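Local coordinates for uncharacterized protein (Eubacterium rectale, PDB 5COZ), which is of unknown function but contains a domain resembling the regulatory protein YycH and is probably a secreted, possibly lipid-anchored protein that binds a sodium ion in the crystal, at residues Asn14-Glu17 with Asn18-Ser22; Glu25-Ile28 with Gly29-Pro32. All coordinates share one frame; numbering follows the deposited sequence.

Contact 1 of 2, residues Asn14-Glu17 with Asn18-Ser22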
# COMPACT_ATOMS: atom_id res chain seq x y z
N ASN A 14 -27.08 3.04 9.59
CA ASN A 14 -26.85 1.90 8.71
C ASN A 14 -27.82 1.85 7.50
O ASN A 14 -27.87 0.84 6.83
CB ASN A 14 -26.89 0.59 9.51
CG ASN A 14 -25.86 0.52 10.60
OD1 ASN A 14 -24.65 0.38 10.36
ND2 ASN A 14 -26.31 0.63 11.85
N ASP A 15 -28.57 2.93 7.20
CA ASP A 15 -29.45 2.96 6.00
C ASP A 15 -28.60 3.46 4.81
O ASP A 15 -27.82 4.39 4.99
CB ASP A 15 -30.68 3.84 6.25
CG ASP A 15 -31.43 4.22 4.99
OD1 ASP A 15 -32.28 3.43 4.54
OD2 ASP A 15 -31.19 5.34 4.48
N TYR A 16 -28.75 2.85 3.61
CA TYR A 16 -27.93 3.22 2.44
C TYR A 16 -28.07 4.70 2.01
O TYR A 16 -27.06 5.36 1.79
CB TYR A 16 -28.17 2.27 1.25
CG TYR A 16 -27.49 2.67 -0.05
CD1 TYR A 16 -26.11 2.81 -0.12
CD2 TYR A 16 -28.23 2.87 -1.21
CE1 TYR A 16 -25.48 3.18 -1.31
CE2 TYR A 16 -27.61 3.24 -2.40
CZ TYR A 16 -26.23 3.40 -2.45
OH TYR A 16 -25.64 3.75 -3.63
N GLU A 17 -29.30 5.23 1.94
CA GLU A 17 -29.47 6.64 1.57
C GLU A 17 -28.86 7.58 2.60
O GLU A 17 -28.30 8.60 2.21
CB GLU A 17 -30.96 6.96 1.37
CG GLU A 17 -31.51 6.45 0.04
CD GLU A 17 -30.85 6.97 -1.23
OE1 GLU A 17 -30.53 8.18 -1.30
OE2 GLU A 17 -30.68 6.16 -2.17
N ASN A 18 -28.92 7.24 3.90
CA ASN A 18 -28.29 8.03 4.96
C ASN A 18 -26.77 7.98 4.83
O ASN A 18 -26.08 8.99 5.05
CB ASN A 18 -28.72 7.54 6.34
CG ASN A 18 -30.09 8.02 6.75
OD1 ASN A 18 -30.64 8.97 6.19
ND2 ASN A 18 -30.67 7.36 7.73
N VAL A 19 -26.26 6.80 4.45
CA VAL A 19 -24.82 6.63 4.24
C VAL A 19 -24.38 7.53 3.08
O VAL A 19 -23.36 8.24 3.19
CB VAL A 19 -24.44 5.14 4.02
CG1 VAL A 19 -23.07 4.99 3.37
CG2 VAL A 19 -24.51 4.36 5.34
N LEU A 20 -25.14 7.53 1.96
CA LEU A 20 -24.79 8.43 0.85
C LEU A 20 -24.73 9.87 1.29
O LEU A 20 -23.79 10.58 0.94
CB LEU A 20 -25.75 8.30 -0.34
CG LEU A 20 -25.62 7.05 -1.19
CD1 LEU A 20 -26.70 7.03 -2.27
CD2 LEU A 20 -24.24 6.98 -1.82
N ASN A 21 -25.74 10.32 2.07
CA ASN A 21 -25.78 11.70 2.54
C ASN A 21 -24.57 12.01 3.43
O ASN A 21 -24.00 13.11 3.31
CB ASN A 21 -27.08 11.98 3.28
CG ASN A 21 -27.25 13.42 3.65
OD1 ASN A 21 -27.27 14.31 2.80
ND2 ASN A 21 -27.31 13.69 4.94
N SER A 22 -24.15 11.05 4.27
CA SER A 22 -23.00 11.22 5.16
C SER A 22 -21.70 11.40 4.35
O SER A 22 -20.77 12.04 4.82
CB SER A 22 -22.85 10.04 6.12
OG SER A 22 -22.24 8.90 5.52
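Y16 meets L20 one helical turn on because its CG lies anti to the backbone N (chi1 173°), while L20 sends CG beside its own N and leans back toward the tyrosine. The isobutyl group settles over one face of the ring, near the hydroxyl-bearing end: CG sits over that face, and L20 CD1 comes 3.7 Å from Y16 CZ. CD1 lies 4.1 Å from the ring centroid and 29° off the normal, an off-centre CH-pi contact. A serine in place of Y16 would probably leave this flank of L20 bare and open a gap toward V284 of helix 276-288. The same two residues are tied through the backbone, L20 N donating to Y16 O at 2.9 Å. This is the first turn of helix 16-22, and D15 is its N-cap: D15 OD2 accepts from N18 N at 3.0 Å, met on the anti side of the carboxylate and 22° out of its plane. At the N-terminus of the helix the carboxylate probably also gains from the positive end of the helix dipole. The D15 backbone starts the helical ladder too, D15 O taking V19 N at 2.9 Å. The N18 side chain crosses that of D15 at about a right angle and spends its ND2 on D12 O. At the far end S22 OG donates to V19 O at 2.7 Å, while the V19 side chain turns inward onto I35 and C37 of strand 34-40.

Contact 2 of 2, residues Glu25-Ile28 with Gly29-Pro32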
# COMPACT_ATOMS: atom_id res chain seq x y z
N GLU A 25 -20.43 15.50 2.58
CA GLU A 25 -20.00 16.63 3.41
C GLU A 25 -19.28 17.71 2.58
O GLU A 25 -18.42 17.40 1.74
CB GLU A 25 -19.04 16.13 4.51
CG GLU A 25 -19.74 15.34 5.60
CD GLU A 25 -20.62 16.16 6.54
OE1 GLU A 25 -20.55 17.41 6.50
OE2 GLU A 25 -21.34 15.54 7.35
N GLU A 26 -19.62 18.98 2.83
CA GLU A 26 -19.01 20.10 2.11
C GLU A 26 -17.53 20.25 2.49
O GLU A 26 -16.75 20.75 1.68
CB GLU A 26 -19.78 21.43 2.33
CG GLU A 26 -19.74 21.98 3.74
CD GLU A 26 -20.40 23.34 3.93
OE1 GLU A 26 -21.58 23.48 3.56
OE2 GLU A 26 -19.73 24.24 4.49
N GLN A 27 -17.13 19.79 3.70
CA GLN A 27 -15.75 19.81 4.17
C GLN A 27 -15.23 18.39 4.21
O GLN A 27 -15.83 17.52 4.86
CB GLN A 27 -15.62 20.47 5.54
CG GLN A 27 -15.97 21.95 5.48
CD GLN A 27 -15.82 22.64 6.81
OE1 GLN A 27 -15.09 22.18 7.69
NE2 GLN A 27 -16.48 23.77 6.96
N ILE A 28 -14.14 18.15 3.50
CA ILE A 28 -13.58 16.80 3.39
C ILE A 28 -13.23 16.20 4.77
O ILE A 28 -13.43 15.00 4.99
CB ILE A 28 -12.38 16.79 2.41
CG1 ILE A 28 -12.10 15.37 1.91
CG2 ILE A 28 -11.12 17.43 3.02
CD1 ILE A 28 -11.10 15.34 0.75
N GLY A 29 -12.78 17.04 5.68
CA GLY A 29 -12.40 16.63 7.02
C GLY A 29 -13.57 16.20 7.88
O GLY A 29 -13.37 15.58 8.92
N LYS A 30 -14.82 16.45 7.42
CA LYS A 30 -16.02 16.05 8.17
C LYS A 30 -16.64 14.74 7.67
O LYS A 30 -17.62 14.25 8.26
CB LYS A 30 -17.05 17.18 8.15
CG LYS A 30 -16.60 18.33 9.07
CD LYS A 30 -17.57 19.52 9.10
CE LYS A 30 -18.98 19.22 9.57
NZ LYS A 30 -19.00 18.47 10.86
N LEU A 31 -16.05 14.12 6.63
CA LEU A 31 -16.54 12.82 6.16
C LEU A 31 -16.32 11.81 7.25
O LEU A 31 -15.35 11.93 8.01
CB LEU A 31 -15.77 12.38 4.90
CG LEU A 31 -16.00 13.20 3.64
CD1 LEU A 31 -14.92 12.88 2.61
CD2 LEU A 31 -17.40 12.92 3.03
N PRO A 32 -17.15 10.77 7.30
CA PRO A 32 -16.92 9.70 8.27
C PRO A 32 -15.67 8.90 7.90
O PRO A 32 -15.21 9.01 6.75
CB PRO A 32 -18.18 8.84 8.17
CG PRO A 32 -18.71 9.08 6.79
CD PRO A 32 -18.34 10.50 6.46
O HOH W 1 -12.85 12.96 6.94
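I28 and L31 form the close-packed side of this turn, with I28 CG1 3.8 Å from L31 CD1. The isoleucine holds CG1 anti to its backbone N (chi1 -161°), which leaves CG2 between N and the carbonyl carbon, packed against the G29 amide. L31 folds back over the I28 carbonyl, its CG 3.4 Å from I28 O. Its other methyl, CD2, reaches the E25 CB, so the aliphatic start of the glutamate also belongs to the packed half. Two backbone bonds of the i+3 kind, the pattern of a 3-10 turn, draw the chain round: K30 N donates to Q27 O at 3.0 Å, and L31 N to I28 O at 3.2 Å. I28 O is gripped a second time by a water that donates to it at 2.9 Å and also donates to L31 O, bridging the two carbonyls.

The other side is loose and faces solvent. K30 bends at its last two torsions, running its aliphatic part past Q27 OE1 and E25 OE1 without bonding to either. Its ammonium stays 4.7 Å from E25 OE1, too far for a salt bridge, though the opposite charges probably attract weakly. The E25 CG methylene lies 3.6 Å from K30 O, and the carboxylate beyond it passes K30 CB.

The whole turn lies between helix 16-22 and strand 34-40; I28 and L31 both press on I51 and Y57, residues of the loop joining strands 43-50 and 58-66, and the Y57 hydroxyl is hydrogen-bonded to E25 O.

Contact 1 and contact 2 follow one another along the N-terminal arm, the capped helix 16-22 first and the 3-10 turn next, before the chain enters strand 34-40. Their centres are about 14 Å apart, yet they touch: S22 O, at the end of the helix, packs 3.3 Å from P32 CD and 3.9 Å from L31 CD2. L31 thus belongs to contact 2 and also touches the last helical residue of contact 1. Both lie on the same side of the chain's centre, their own centres about 28 Å and 23 Å from it. The sodium site at Q208 and D210 includes no residue of either.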